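Local structure of cytochrome c-554 (Nitrosomonas europaea, 1FT5) at residues 100-105 with 124-129; 138-141 with 145-148; 192-195 with 199-202. The protein accepts electrons directly from hydroxylamine oxidoreductase during ammonia oxidation and carries them on its covalently bound hemes. All blocks are in the same frame, centred on the assembly; numbering follows the deposited sequence.

In the fold
Three short contacts illustrate how a chain poor in regular structure is organised around its hemes. Contact 1, partly buried, and contact 2, at the surface, each include an axial histidine, but only in contact 1 does that histidine take part in the meeting of the segments, through a polar second-shell bond accompanied by a more exposed Asp101-Lys124 salt bridge. Contact 2 is mostly apolar packing within one loop. Contact 3 is buried, an aromatic pair beside a heme propionate with a water bridge nearby. Helix 131-138 joins the first two in sequence: the loop 124-129 precedes it, and His138 ends it. Contacts 1 and 3 touch, Phe128 packing on Pro192 and Phe194, whereas contact 2 stands apart.

Contact 1. Residues 100-105 with 124-129; sequences GDHRKS and KGQDFH. With HEM (protoporphyrin IX containing Fe), chain E.
His102 and Gln126 meet as first and second shell of a bis-histidine heme, the glutamine accepting a hydrogen bond from the axial ligand. His102, on helix 99-112, is one axial ligand of heme 1, and His15 is the other. From the backbone outward, its CB lies close to the porphyrin, 3.2 Å from heme NC. CG follows at 3.2 Å from heme FE, and ND1 then binds the iron at 2.1 Å. CE1 stays on the iron side of the ring, over the porphyrin near NA. Ligation through ND1, where His15 uses NE2, leaves NE2 at the far side of the ring, pointing away from the metal. There NE2 donates to Gln126 OE1 (2.8 Å, with an N-H...O angle of 148°). The oxygen lies almost exactly in the imidazole plane, while the donor is tilted 23° from the carbonyl plane. Held by iron on one side and an amide on the other, the buried ring has little freedom to turn. Gln126 reaches it with CG anti to the backbone N (chi1 -174°) and an extended chain, which also brings its NE2 to 3.6 Å from the heme methyl CMA. The backbone is set by a Schellman motif: Gly125, with positive phi, is the C-prime residue ending helix 118-123. Further along, Phe128 turns its ring edge to a propionate, CE1 lying 3.4 Å from O2A. Lys124 crosses Asp101 at about a right angle in a salt bridge, its NZ meeting Asp101 OD1 at 2.7 Å on the syn side, a little out of the carboxylate plane.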
loop_
_atom_site.group_PDB
_atom_site.type_symbol
_atom_site.label_atom_id
_atom_site.label_comp_id
_atom_site.label_asym_id
_atom_site.label_seq_id
_atom_site.Cartn_x
_atom_site.Cartn_y
_atom_site.Cartn_z
ATOM N N GLY A 100 -6.675 -12.528 -10.485
ATOM C CA GLY A 100 -6.962 -13.791 -11.184
ATOM C C GLY A 100 -5.862 -14.116 -12.182
ATOM O O GLY A 100 -5.636 -15.336 -12.456
ATOM N N ASP A 101 -5.216 -13.097 -12.777
ATOM C CA ASP A 101 -4.087 -13.273 -13.708
ATOM C C ASP A 101 -2.867 -13.798 -12.889
ATOM O O ASP A 101 -2.040 -14.560 -13.425
ATOM C CB ASP A 101 -3.657 -11.967 -14.388
ATOM C CG ASP A 101 -4.444 -11.636 -15.644
ATOM O OD1 ASP A 101 -5.660 -11.755 -15.595
ATOM O OD2 ASP A 101 -3.826 -11.243 -16.676
ATOM N N HIS A 102 -2.703 -13.381 -11.622
ATOM C CA HIS A 102 -1.558 -13.930 -10.827
ATOM C C HIS A 102 -1.768 -15.441 -10.677
ATOM O O HIS A 102 -0.802 -16.218 -10.803
ATOM C CB HIS A 102 -1.429 -13.301 -9.436
ATOM C CG HIS A 102 -0.953 -11.888 -9.506
ATOM N ND1 HIS A 102 -0.309 -11.251 -8.444
ATOM C CD2 HIS A 102 -1.106 -11.022 -10.537
ATOM C CE1 HIS A 102 -0.103 -10.006 -8.899
ATOM N NE2 HIS A 102 -0.558 -9.815 -10.133
ATOM N N ARG A 103 -3.016 -15.870 -10.437
ATOM C CA ARG A 103 -3.318 -17.307 -10.292
ATOM C C ARG A 103 -3.113 -18.033 -11.623
ATOM O O ARG A 103 -2.363 -19.047 -11.695
ATOM C CB ARG A 103 -4.784 -17.509 -9.858
ATOM C CG ARG A 103 -5.099 -18.987 -9.603
ATOM C CD ARG A 103 -6.603 -19.360 -9.742
ATOM N NE ARG A 103 -6.804 -20.252 -10.894
ATOM C CZ ARG A 103 -7.359 -21.467 -10.835
ATOM N NH1 ARG A 103 -7.781 -21.952 -9.670
ATOM N NH2 ARG A 103 -7.466 -22.210 -11.943
ATOM N N LYS A 104 -3.695 -17.516 -12.686
ATOM C CA LYS A 104 -3.558 -18.217 -13.972
ATOM C C LYS A 104 -2.123 -18.236 -14.511
ATOM O O LYS A 104 -1.633 -19.251 -15.063
ATOM C CB LYS A 104 -4.479 -17.592 -15.022
ATOM C CG LYS A 104 -5.953 -17.671 -14.602
ATOM C CD LYS A 104 -6.294 -19.009 -13.919
ATOM C CE LYS A 104 -6.426 -20.147 -14.919
ATOM N NZ LYS A 104 -7.377 -21.206 -14.471
ATOM N N SER A 105 -1.436 -17.110 -14.380
ATOM C CA SER A 105 -0.067 -17.025 -14.892
ATOM C C SER A 105 0.845 -17.876 -14.037
ATOM O O SER A 105 1.792 -18.466 -14.585
ATOM C CB SER A 105 0.441 -15.563 -14.900
ATOM O OG SER A 105 -0.237 -14.767 -15.872
ATOM N N LYS A 124 -4.731 -4.394 -16.283
ATOM C CA LYS A 124 -5.758 -4.781 -15.359
ATOM C C LYS A 124 -5.682 -4.017 -14.039
ATOM O O LYS A 124 -6.334 -4.376 -13.092
ATOM C CB LYS A 124 -5.723 -6.292 -15.127
ATOM C CG LYS A 124 -6.205 -7.063 -16.387
ATOM C CD LYS A 124 -6.693 -8.437 -16.060
ATOM C CE LYS A 124 -7.225 -9.071 -17.324
ATOM N NZ LYS A 124 -7.393 -10.539 -17.235
ATOM N N GLY A 125 -4.879 -2.945 -14.033
ATOM C CA GLY A 125 -4.800 -2.072 -12.887
ATOM C C GLY A 125 -3.601 -2.194 -11.948
ATOM O O GLY A 125 -3.494 -1.427 -10.979
ATOM N N GLN A 126 -2.702 -3.134 -12.203
ATOM C CA GLN A 126 -1.600 -3.261 -11.229
ATOM C C GLN A 126 -0.631 -2.102 -11.416
ATOM O O GLN A 126 -0.349 -1.652 -12.516
ATOM C CB GLN A 126 -0.885 -4.635 -11.390
ATOM C CG GLN A 126 0.173 -4.848 -10.281
ATOM C CD GLN A 126 0.618 -6.277 -10.140
ATOM O OE1 GLN A 126 -0.025 -7.180 -10.749
ATOM N NE2 GLN A 126 1.630 -6.529 -9.369
ATOM N N ASP A 127 -0.085 -1.632 -10.272
ATOM C CA ASP A 127 0.843 -0.507 -10.264
ATOM C C ASP A 127 2.271 -1.026 -10.121
ATOM O O ASP A 127 2.510 -1.831 -9.223
ATOM C CB ASP A 127 0.523 0.349 -9.024
ATOM C CG ASP A 127 1.085 1.725 -9.114
ATOM O OD1 ASP A 127 2.146 1.987 -9.702
ATOM O OD2 ASP A 127 0.444 2.618 -8.553
ATOM N N PHE A 128 3.133 -0.607 -11.053
ATOM C CA PHE A 128 4.547 -0.944 -10.987
ATOM C C PHE A 128 5.406 0.277 -10.820
ATOM O O PHE A 128 6.612 0.191 -11.029
ATOM C CB PHE A 128 4.954 -1.675 -12.277
ATOM C CG PHE A 128 4.200 -2.954 -12.460
ATOM C CD1 PHE A 128 4.649 -4.112 -11.839
ATOM C CD2 PHE A 128 3.022 -3.004 -13.230
ATOM C CE1 PHE A 128 3.960 -5.316 -11.962
ATOM C CE2 PHE A 128 2.306 -4.227 -13.371
ATOM C CZ PHE A 128 2.774 -5.392 -12.733
ATOM N N HIS A 129 4.811 1.427 -10.432
ATOM C CA HIS A 129 5.562 2.656 -10.334
ATOM C C HIS A 129 5.442 3.221 -8.918
ATOM O O HIS A 129 6.431 3.756 -8.376
ATOM C CB HIS A 129 4.995 3.644 -11.347
ATOM C CG HIS A 129 5.818 4.873 -11.528
ATOM N ND1 HIS A 129 5.645 6.014 -10.763
ATOM C CD2 HIS A 129 6.858 5.128 -12.365
ATOM C CE1 HIS A 129 6.548 6.910 -11.119
ATOM N NE2 HIS A 129 7.297 6.397 -12.084
HETATM C CHA HEM E . 3.486 -11.936 -8.292
HETATM C CHB HEM E . 1.045 -8.684 -5.673
HETATM C CHC HEM E . -2.697 -11.790 -5.402
HETATM C CHD HEM E . 0.220 -15.335 -7.141
HETATM C C1A HEM E . 3.124 -10.760 -7.648
HETATM C C2A HEM E . 3.931 -9.551 -7.634
HETATM C C3A HEM E . 3.252 -8.662 -6.827
HETATM C C4A HEM E . 2.051 -9.303 -6.430
HETATM C CMA HEM E . 3.643 -7.221 -6.443
HETATM C CAA HEM E . 5.226 -9.336 -8.361
HETATM C CBA HEM E . 4.983 -8.907 -9.812
HETATM C CGA HEM E . 6.231 -8.480 -10.549
HETATM O O1A HEM E . 7.042 -9.426 -10.917
HETATM O O2A HEM E . 6.455 -7.265 -10.814
HETATM C C1B HEM E . -0.172 -9.278 -5.379
HETATM C C2B HEM E . -1.247 -8.581 -4.774
HETATM C C3B HEM E . -2.355 -9.402 -4.784
HETATM C C4B HEM E . -1.916 -10.649 -5.368
HETATM C CMB HEM E . -1.191 -7.134 -4.216
HETATM C CAB HEM E . -3.792 -9.106 -4.260
HETATM C CBB HEM E . -4.609 -8.161 -5.159
HETATM C C1C HEM E . -2.191 -13.024 -5.794
HETATM C C2C HEM E . -2.945 -14.271 -5.649
HETATM C C3C HEM E . -2.074 -15.253 -6.048
HETATM C C4C HEM E . -0.877 -14.651 -6.509
HETATM C CMC HEM E . -4.382 -14.436 -5.100
HETATM C CAC HEM E . -2.298 -16.773 -5.935
HETATM C CBC HEM E . -3.428 -17.458 -6.667
HETATM C C1D HEM E . 1.328 -14.671 -7.668
HETATM C C2D HEM E . 2.361 -15.303 -8.405
HETATM C C3D HEM E . 3.243 -14.357 -8.758
HETATM C C4D HEM E . 2.759 -13.113 -8.231
HETATM C CMD HEM E . 2.400 -16.844 -8.723
HETATM C CAD HEM E . 4.564 -14.634 -9.406
HETATM C CBD HEM E . 5.660 -14.997 -8.437
HETATM C CGD HEM E . 7.068 -15.250 -8.985
HETATM O O1D HEM E . 7.762 -16.004 -8.266
HETATM O O2D HEM E . 7.442 -14.679 -10.006
HETATM N NA HEM E . 1.967 -10.603 -6.903
HETATM N NB HEM E . -0.565 -10.568 -5.752
HETATM N NC HEM E . -0.916 -13.254 -6.319
HETATM N ND HEM E . 1.591 -13.308 -7.600
HETATM FE FE HEM E . 0.524 -11.950 -6.671
#

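Contact 2. Residues 138-141 with 145-148; sequences HLNY and PWKG. With HEM (protoporphyrin IX containing Fe), chain H.
The loop leaving the CXXCH motif of heme 4 doubles back on itself, bringing Leu139 against Trp146. The motif ends at His138, whose NE2 binds the iron at 2.0 Å opposite His27 as the partner ligand. One residue on, Leu139 CB packs on Trp146 CB at 3.7 Å, and its CD1 methyl also faces that carbon. The tryptophan has CG anti to its own backbone N (chi1 -177°), which carries the indole along the loop toward Asn140. An inverse gamma turn is centred on Asn140, its Tyr141 N to Leu139 O bond a weak 3.2 Å. Ser144 OG ties the two arms, bonding to both Leu139 O and Trp146 N. Asn140 OD1 approaches the indole in its plane, at the edge, 3.5 Å from CZ3, with amide and ring planes 70° apart. The amide's ND2 is hydrogen-bonded to Lys150 O. Over one indole face sits Gly148 N, 3.6 Å above the centre of the ring, while NE1 is hydrogen-bonded to Glu132 OE2. Tyr141 OH lies 3.9 Å from Pro145 CD.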
loop_
_atom_site.group_PDB
_atom_site.type_symbol
_atom_site.label_atom_id
_atom_site.label_comp_id
_atom_site.label_asym_id
_atom_site.label_seq_id
_atom_site.Cartn_x
_atom_site.Cartn_y
_atom_site.Cartn_z
ATOM N N HIS A 138 1.112 10.741 1.438
ATOM C CA HIS A 138 2.223 11.377 2.124
ATOM C C HIS A 138 2.515 12.827 1.764
ATOM O O HIS A 138 3.111 13.534 2.579
ATOM C CB HIS A 138 3.484 10.543 1.869
ATOM C CG HIS A 138 3.545 9.301 2.676
ATOM N ND1 HIS A 138 4.171 9.271 3.897
ATOM C CD2 HIS A 138 3.012 8.052 2.476
ATOM C CE1 HIS A 138 4.005 8.047 4.419
ATOM N NE2 HIS A 138 3.319 7.281 3.593
ATOM N N LEU A 139 2.086 13.246 0.595
ATOM C CA LEU A 139 2.398 14.623 0.142
ATOM C C LEU A 139 1.117 15.382 -0.093
ATOM O O LEU A 139 1.100 16.387 -0.837
ATOM C CB LEU A 139 3.229 14.551 -1.159
ATOM C CG LEU A 139 4.641 14.053 -0.945
ATOM C CD1 LEU A 139 5.374 13.961 -2.365
ATOM C CD2 LEU A 139 5.414 14.981 -0.049
ATOM N N ASN A 140 0.039 14.965 0.586
ATOM C CA ASN A 140 -1.253 15.607 0.376
ATOM C C ASN A 140 -1.473 16.633 1.455
ATOM O O ASN A 140 -2.114 16.362 2.478
ATOM C CB ASN A 140 -2.394 14.582 0.404
ATOM C CG ASN A 140 -3.669 15.178 -0.098
ATOM O OD1 ASN A 140 -3.701 15.653 -1.232
ATOM N ND2 ASN A 140 -4.740 15.152 0.695
ATOM N N TYR A 141 -0.857 17.807 1.236
ATOM C CA TYR A 141 -1.011 18.928 2.177
ATOM C C TYR A 141 -0.959 20.206 1.405
ATOM O O TYR A 141 -0.517 20.239 0.268
ATOM C CB TYR A 141 0.027 18.937 3.319
ATOM C CG TYR A 141 1.460 18.824 2.917
ATOM C CD1 TYR A 141 2.205 19.944 2.586
ATOM C CD2 TYR A 141 2.067 17.577 2.905
ATOM C CE1 TYR A 141 3.566 19.791 2.245
ATOM C CE2 TYR A 141 3.355 17.425 2.576
ATOM C CZ TYR A 141 4.100 18.492 2.250
ATOM O OH TYR A 141 5.431 18.221 1.967
ATOM N N PRO A 145 4.681 20.044 -2.774
ATOM C CA PRO A 145 5.346 19.948 -4.079
ATOM C C PRO A 145 4.533 19.059 -5.036
ATOM O O PRO A 145 4.675 19.178 -6.259
ATOM C CB PRO A 145 6.688 19.310 -3.764
ATOM C CG PRO A 145 6.575 18.758 -2.390
ATOM C CD PRO A 145 5.571 19.619 -1.687
ATOM N N TRP A 146 3.710 18.179 -4.480
ATOM C CA TRP A 146 2.876 17.288 -5.262
ATOM C C TRP A 146 1.626 18.031 -5.706
ATOM O O TRP A 146 0.806 18.473 -4.873
ATOM C CB TRP A 146 2.517 16.064 -4.415
ATOM C CG TRP A 146 1.700 15.014 -5.163
ATOM C CD1 TRP A 146 2.104 14.320 -6.253
ATOM C CD2 TRP A 146 0.359 14.595 -4.885
ATOM N NE1 TRP A 146 1.098 13.491 -6.686
ATOM C CE2 TRP A 146 0.011 13.641 -5.868
ATOM C CE3 TRP A 146 -0.598 14.925 -3.901
ATOM C CZ2 TRP A 146 -1.249 13.021 -5.903
ATOM C CZ3 TRP A 146 -1.856 14.303 -3.939
ATOM C CH2 TRP A 146 -2.165 13.363 -4.937
ATOM N N LYS A 147 1.435 18.133 -7.019
ATOM C CA LYS A 147 0.308 18.927 -7.474
ATOM C C LYS A 147 -1.071 18.327 -7.438
ATOM O O LYS A 147 -2.056 18.993 -7.795
ATOM C CB LYS A 147 0.653 19.514 -8.834
ATOM C CG LYS A 147 1.708 20.633 -8.689
ATOM C CD LYS A 147 1.468 21.495 -7.397
ATOM C CE LYS A 147 1.996 22.913 -7.542
ATOM N NZ LYS A 147 0.948 23.977 -7.419
ATOM N N GLY A 148 -1.180 17.085 -6.957
ATOM C CA GLY A 148 -2.514 16.509 -6.842
ATOM C C GLY A 148 -3.148 16.814 -5.486
ATOM O O GLY A 148 -4.274 16.403 -5.209
HETATM C CHA HEM H . 3.702 5.501 7.167
HETATM C CHB HEM H . 6.344 5.117 3.119
HETATM C CHC HEM H . 2.189 4.538 0.630
HETATM C CHD HEM H . -0.254 6.137 4.538
HETATM C C1A HEM H . 4.766 5.357 6.288
HETATM C C2A HEM H . 6.153 5.355 6.688
HETATM C C3A HEM H . 6.882 5.309 5.545
HETATM C C4A HEM H . 5.957 5.227 4.453
HETATM C CMA HEM H . 8.435 5.349 5.404
HETATM C CAA HEM H . 6.683 5.445 8.049
HETATM C CBA HEM H . 6.833 4.092 8.672
HETATM C CGA HEM H . 7.320 4.072 10.113
HETATM O O1A HEM H . 7.515 5.165 10.736
HETATM O O2A HEM H . 7.489 2.969 10.624
HETATM C C1B HEM H . 5.424 4.965 2.057
HETATM C C2B HEM H . 5.783 4.697 0.697
HETATM C C3B HEM H . 4.601 4.411 0.005
HETATM C C4B HEM H . 3.525 4.575 0.983
HETATM C CMB HEM H . 7.233 4.737 0.134
HETATM C CAB HEM H . 4.401 4.059 -1.448
HETATM C CBB HEM H . 5.296 2.921 -1.919
HETATM C C1C HEM H . 1.187 4.957 1.495
HETATM C C2C HEM H . -0.153 5.096 1.027
HETATM C C3C HEM H . -0.844 5.646 2.095
HETATM C C4C HEM H . 0.085 5.740 3.205
HETATM C CMC HEM H . -0.646 4.761 -0.371
HETATM C CAC HEM H . -2.330 6.122 2.179
HETATM C CBC HEM H . -3.414 5.067 1.769
HETATM C C1D HEM H . 0.648 6.070 5.620
HETATM C C2D HEM H . 0.279 6.254 6.961
HETATM C C3D HEM H . 1.354 5.995 7.715
HETATM C C4D HEM H . 2.398 5.688 6.788
HETATM C CMD HEM H . -1.123 6.671 7.462
HETATM C CAD HEM H . 1.339 5.983 9.236
HETATM C CBD HEM H . 0.650 4.797 9.917
HETATM C CGD HEM H . 0.502 5.012 11.359
HETATM O O1D HEM H . 1.495 5.025 12.071
HETATM O O2D HEM H . -0.636 5.182 11.775
HETATM N NA HEM H . 4.671 5.279 4.925
HETATM N NB HEM H . 4.028 4.913 2.278
HETATM N NC HEM H . 1.345 5.333 2.822
HETATM N ND HEM H . 1.958 5.739 5.510
HETATM FE FE HEM H . 3.012 5.296 3.888
#

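Contact 3. Residues 192-195 with 199-202; sequences PKFK and EFQA. With HEM (protoporphyrin IX containing Fe), chain G.
Glu199 N donates to a water at 2.9 Å, and the same water donates to Lys195 O at 3.0 Å, so a single molecule bridges the loop and the helix. The two groups stand four residues apart, the spacing of an alpha-helical bond, and the water probably stands in for such a bond where the chain enters helix 197-202. Beside the bridge, Phe194 and Phe200 form an offset edge-to-face pair, the edge of Phe194 turned to the face of Phe200, with centroids 5.9 Å apart and planes at 67°. CE1 of each ring makes the closest approach, 3.8 Å. Phe194 extends its ring with CG anti to the backbone N (chi1 -179°), out from the loop to the helix. This aromatic pair forms part of a heme pocket and lies against a propionate: Phe194 CD1 is 3.8 Å from heme CBD, and Phe200 CD1 is 3.7 Å from CAD, which it meets at its ring edge. Phe200 also stacks on His181, and Phe130 meets Phe194 edge-to-face. An alanine in place of Phe200 would probably leave the edge of Phe194 without its aromatic face, deprive His181 of its stack and open a gap beside the propionate. Next along the helix, Gln201 is gripped at both ends of its amide, OE1 by Leu184 N and NE2 by Tyr182 O, with NE2 4.0 Å from heme CBA.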
loop_
_atom_site.group_PDB
_atom_site.type_symbol
_atom_site.label_atom_id
_atom_site.label_comp_id
_atom_site.label_asym_id
_atom_site.label_seq_id
_atom_site.Cartn_x
_atom_site.Cartn_y
_atom_site.Cartn_z
ATOM N N PRO A 192 5.647 -2.540 -17.894
ATOM C CA PRO A 192 6.327 -1.646 -16.950
ATOM C C PRO A 192 6.871 -2.394 -15.746
ATOM O O PRO A 192 6.190 -3.180 -15.096
ATOM C CB PRO A 192 5.247 -0.630 -16.576
ATOM C CG PRO A 192 4.008 -1.394 -16.646
ATOM C CD PRO A 192 4.188 -2.422 -17.784
ATOM N N LYS A 193 8.133 -2.110 -15.456
ATOM C CA LYS A 193 8.858 -2.750 -14.367
ATOM C C LYS A 193 9.330 -1.651 -13.408
ATOM O O LYS A 193 9.855 -0.642 -13.825
ATOM C CB LYS A 193 10.078 -3.501 -14.919
ATOM C CG LYS A 193 10.726 -4.393 -13.898
ATOM C CD LYS A 193 11.633 -5.374 -14.624
ATOM C CE LYS A 193 13.016 -4.927 -14.541
ATOM N NZ LYS A 193 13.940 -6.085 -14.870
ATOM N N PHE A 194 9.101 -1.885 -12.132
ATOM C CA PHE A 194 9.519 -0.901 -11.116
ATOM C C PHE A 194 11.022 -0.668 -11.225
ATOM O O PHE A 194 11.799 -1.635 -11.318
ATOM C CB PHE A 194 9.187 -1.431 -9.717
ATOM C CG PHE A 194 9.563 -0.477 -8.610
ATOM C CD1 PHE A 194 10.161 -0.977 -7.435
ATOM C CD2 PHE A 194 9.303 0.883 -8.743
ATOM C CE1 PHE A 194 10.507 -0.069 -6.353
ATOM C CE2 PHE A 194 9.643 1.774 -7.681
ATOM C CZ PHE A 194 10.230 1.284 -6.523
ATOM N N LYS A 195 11.418 0.609 -11.221
ATOM C CA LYS A 195 12.821 1.004 -11.344
ATOM C C LYS A 195 13.778 0.374 -10.396
ATOM O O LYS A 195 14.996 0.280 -10.713
ATOM C CB LYS A 195 12.975 2.533 -11.311
ATOM C CG LYS A 195 12.549 3.203 -9.969
ATOM C CD LYS A 195 12.576 4.711 -10.182
ATOM C CE LYS A 195 12.515 5.489 -8.852
ATOM N NZ LYS A 195 12.536 6.987 -9.118
ATOM N N GLU A 199 17.160 -4.319 -8.324
ATOM C CA GLU A 199 17.918 -4.089 -7.082
ATOM C C GLU A 199 17.287 -4.831 -5.889
ATOM O O GLU A 199 17.926 -5.500 -5.069
ATOM C CB GLU A 199 17.984 -2.584 -6.793
ATOM C CG GLU A 199 18.446 -2.284 -5.367
ATOM C CD GLU A 199 18.452 -0.757 -5.041
ATOM O OE1 GLU A 199 18.301 0.066 -5.939
ATOM O OE2 GLU A 199 18.639 -0.423 -3.872
ATOM N N PHE A 200 15.960 -4.722 -5.742
ATOM C CA PHE A 200 15.291 -5.362 -4.627
ATOM C C PHE A 200 15.363 -6.908 -4.703
ATOM O O PHE A 200 15.486 -7.599 -3.685
ATOM C CB PHE A 200 13.796 -4.935 -4.639
ATOM C CG PHE A 200 13.529 -3.571 -4.087
ATOM C CD1 PHE A 200 12.234 -3.197 -3.882
ATOM C CD2 PHE A 200 14.554 -2.679 -3.781
ATOM C CE1 PHE A 200 11.918 -1.928 -3.369
ATOM C CE2 PHE A 200 14.272 -1.435 -3.291
ATOM C CZ PHE A 200 12.947 -1.030 -3.073
ATOM N N GLN A 201 15.337 -7.414 -5.949
ATOM C CA GLN A 201 15.373 -8.843 -6.084
ATOM C C GLN A 201 16.785 -9.374 -5.846
ATOM O O GLN A 201 16.922 -10.459 -5.291
ATOM C CB GLN A 201 14.878 -9.241 -7.474
ATOM C CG GLN A 201 13.355 -9.217 -7.545
ATOM C CD GLN A 201 12.761 -10.297 -6.655
ATOM O OE1 GLN A 201 13.017 -11.514 -6.838
ATOM N NE2 GLN A 201 11.987 -9.888 -5.653
ATOM N N ALA A 202 17.773 -8.572 -6.225
ATOM C CA ALA A 202 19.187 -9.001 -6.057
ATOM C C ALA A 202 19.535 -9.194 -4.574
ATOM O O ALA A 202 20.319 -10.095 -4.230
ATOM C CB ALA A 202 20.135 -8.020 -6.731
HETATM C CHA HEM G . 6.843 -5.919 -3.869
HETATM C CHB HEM G . 3.116 -8.496 -2.063
HETATM C CHC HEM G . 1.818 -4.594 0.593
HETATM C CHD HEM G . 5.142 -1.927 -1.727
HETATM C C1A HEM G . 5.950 -6.954 -3.559
HETATM C C2A HEM G . 6.045 -8.277 -4.090
HETATM C C3A HEM G . 5.003 -8.983 -3.618
HETATM C C4A HEM G . 4.248 -8.123 -2.766
HETATM C CMA HEM G . 4.640 -10.454 -3.902
HETATM C CAA HEM G . 7.161 -8.801 -5.064
HETATM C CBA HEM G . 8.257 -9.625 -4.269
HETATM C CGA HEM G . 8.870 -8.838 -3.081
HETATM O O1A HEM G . 9.394 -7.773 -3.326
HETATM O O2A HEM G . 8.773 -9.320 -1.954
HETATM C C1B HEM G . 2.408 -7.628 -1.179
HETATM C C2B HEM G . 1.291 -8.050 -0.386
HETATM C C3B HEM G . 0.940 -6.969 0.407
HETATM C C4B HEM G . 1.882 -5.917 0.046
HETATM C CMB HEM G . 0.660 -9.444 -0.428
HETATM C CAB HEM G . -0.128 -6.799 1.444
HETATM C CBB HEM G . 0.052 -7.785 2.623
HETATM C C1C HEM G . 2.628 -3.554 0.145
HETATM C C2C HEM G . 2.458 -2.218 0.599
HETATM C C3C HEM G . 3.305 -1.471 -0.072
HETATM C C4C HEM G . 4.088 -2.321 -0.919
HETATM C CMC HEM G . 1.441 -1.731 1.654
HETATM C CAC HEM G . 3.438 0.082 0.001
HETATM C CBC HEM G . 3.576 0.741 1.352
HETATM C C1D HEM G . 5.935 -2.797 -2.495
HETATM C C2D HEM G . 7.055 -2.370 -3.304
HETATM C C3D HEM G . 7.562 -3.526 -3.871
HETATM C C4D HEM G . 6.717 -4.601 -3.410
HETATM C CMD HEM G . 7.510 -0.941 -3.535
HETATM C CAD HEM G . 8.659 -3.641 -4.921
HETATM C CBD HEM G . 8.076 -3.873 -6.281
HETATM C CGD HEM G . 9.017 -4.548 -7.298
HETATM O O1D HEM G . 8.532 -4.792 -8.410
HETATM O O2D HEM G . 10.168 -4.802 -6.947
HETATM N NA HEM G . 4.851 -6.869 -2.743
HETATM N NB HEM G . 2.775 -6.299 -0.928
HETATM N NC HEM G . 3.624 -3.622 -0.768
HETATM N ND HEM G . 5.710 -4.186 -2.548
HETATM FE FE HEM G . 4.263 -5.256 -1.727
HETATM O O HOH W 1 16.792 -1.998 -10.003
#